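Local coordinates for protein phenylacetaldehyde dehydrogenase (Burkholderia cenocepacia, PDB 4O5H) that probably oxidises phenylacetaldehyde to phenylacetate with NAD+ as a member of the aldehyde dehydrogenase family, at residues Glu150-Asp155 / Ala168-Glu173. Residues are numbered along the deposited sequence; the frame is centred on the assembly and turned at random.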
# COMPACT_ATOMS: atom_id res chain seq x y z
N GLU A 150 -2.41 15.71 11.28
CA GLU A 150 -3.71 15.86 11.90
C GLU A 150 -4.60 14.67 11.63
O GLU A 150 -4.61 14.16 10.55
CB GLU A 150 -4.35 17.17 11.52
CG GLU A 150 -3.53 18.34 12.02
CD GLU A 150 -4.11 19.71 11.77
OE1 GLU A 150 -5.18 19.83 11.09
OE2 GLU A 150 -3.43 20.70 12.20
N GLY A 151 -5.27 14.15 12.67
CA GLY A 151 -6.37 13.19 12.48
C GLY A 151 -7.67 13.94 12.26
O GLY A 151 -7.65 15.16 12.09
N SER A 152 -8.79 13.21 12.23
CA SER A 152 -10.11 13.77 11.99
C SER A 152 -11.06 13.52 13.14
O SER A 152 -11.01 12.48 13.76
CB SER A 152 -10.74 13.11 10.77
OG SER A 152 -9.92 13.25 9.63
N VAL A 153 -11.95 14.47 13.38
CA VAL A 153 -13.05 14.31 14.27
C VAL A 153 -14.30 14.12 13.41
O VAL A 153 -14.64 14.97 12.58
CB VAL A 153 -13.23 15.53 15.16
CG1 VAL A 153 -14.43 15.33 16.08
CG2 VAL A 153 -12.00 15.76 16.02
N ILE A 154 -15.01 13.03 13.70
CA ILE A 154 -16.09 12.52 12.87
C ILE A 154 -17.40 12.75 13.60
O ILE A 154 -17.51 12.42 14.78
CB ILE A 154 -15.88 10.99 12.69
CG1 ILE A 154 -14.64 10.70 11.84
CG2 ILE A 154 -17.08 10.22 12.21
CD1 ILE A 154 -14.49 11.57 10.63
N ASP A 155 -18.42 13.23 12.91
CA ASP A 155 -19.75 13.31 13.50
C ASP A 155 -20.51 12.07 13.01
O ASP A 155 -21.06 12.07 11.89
CB ASP A 155 -20.41 14.63 13.12
CG ASP A 155 -21.75 14.84 13.82
OD1 ASP A 155 -22.25 13.94 14.54
OD2 ASP A 155 -22.34 15.91 13.60
N ALA A 168 -16.16 10.30 18.25
CA ALA A 168 -15.35 9.49 17.33
C ALA A 168 -14.33 10.32 16.55
O ALA A 168 -14.62 11.46 16.18
CB ALA A 168 -16.26 8.77 16.34
N TYR A 169 -13.12 9.79 16.44
CA TYR A 169 -11.99 10.48 15.83
C TYR A 169 -10.94 9.50 15.37
O TYR A 169 -11.05 8.33 15.63
CB TYR A 169 -11.38 11.49 16.79
CG TYR A 169 -10.73 10.93 18.04
CD1 TYR A 169 -11.48 10.66 19.20
CD2 TYR A 169 -9.37 10.70 18.10
CE1 TYR A 169 -10.87 10.14 20.34
CE2 TYR A 169 -8.74 10.19 19.26
CZ TYR A 169 -9.52 9.92 20.37
OH TYR A 169 -8.94 9.42 21.50
N THR A 170 -10.00 9.97 14.56
CA THR A 170 -8.86 9.21 14.11
C THR A 170 -7.58 9.84 14.64
O THR A 170 -7.48 11.09 14.82
CB THR A 170 -8.79 9.06 12.57
OG1 THR A 170 -8.62 10.34 11.98
CG2 THR A 170 -10.05 8.40 12.03
N ARG A 171 -6.62 8.99 14.94
CA ARG A 171 -5.25 9.35 15.33
C ARG A 171 -4.33 8.85 14.31
O ARG A 171 -4.52 7.75 13.77
CB ARG A 171 -4.79 8.57 16.54
CG ARG A 171 -5.41 8.95 17.82
CD ARG A 171 -5.11 7.95 18.94
NE ARG A 171 -3.72 7.59 19.11
CZ ARG A 171 -2.80 8.29 19.77
NH1 ARG A 171 -3.09 9.43 20.38
NH2 ARG A 171 -1.58 7.82 19.82
N LYS A 172 -3.29 9.61 14.02
CA LYS A 172 -2.29 9.13 13.10
C LYS A 172 -1.08 8.77 13.93
O LYS A 172 -0.57 9.60 14.65
CB LYS A 172 -2.03 10.16 12.00
CG LYS A 172 -3.18 10.27 11.05
CD LYS A 172 -2.83 11.10 9.84
CE LYS A 172 -4.03 11.22 8.91
NZ LYS A 172 -3.72 12.32 7.92
N GLU A 173 -0.72 7.49 13.95
CA GLU A 173 0.40 7.06 14.76
C GLU A 173 1.54 6.74 13.81
O GLU A 173 1.30 6.43 12.65
CB GLU A 173 -0.01 5.83 15.55
CG GLU A 173 -1.21 6.14 16.46
CD GLU A 173 -1.58 4.99 17.37
OE1 GLU A 173 -1.22 3.84 17.06
OE2 GLU A 173 -2.27 5.26 18.40
O HOH W 1 -17.17 12.84 17.38
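Ser152 and Thr170 hold each other through both polar groups of the Ser152 backbone. Thr170 N donates to Ser152 O over 2.8 Å, while Ser152 N gives its hydrogen to Thr170 OG1 at 2.9 Å. A chi1 of 63° sets OG1 between the backbone N and carbonyl carbon of Thr170, where the hydroxyl stands in for a main-chain acceptor. Thr170 O instead receives a CA-H...O contact from Gly151 CA, 3.3 Å away. One step along, Val153 and Tyr169 form an antiparallel non-hydrogen-bonded pair, and beyond them Ile154 N reaches Ala168 O at 3.0 Å in a nearly straight bond (171° at the hydrogen). The return bond is replaced by a water, which donates to Ile154 O at 2.7 Å and accepts from Ala168 N. At the other end the Lys172 chain, extended beyond CG, runs its CD, CE and NZ past Glu150 O, to which NZ makes a weak hydrogen bond of 3.3 Å; its stronger partner is Asp498, by a salt bridge. Residues 153-154 are a short, weakly bonded strand, with loop on either side, in a beta hairpin with 166-181. Far from the chain centre, this hairpin is consistent with the oligomerisation arm of aldehyde dehydrogenases. Strand 501-509 pairs antiparallel with 166-181 through Tyr169, Arg171 and Glu173, and the second subunit packs its Arg494 on Ser152 and its Ala477 on Ile154.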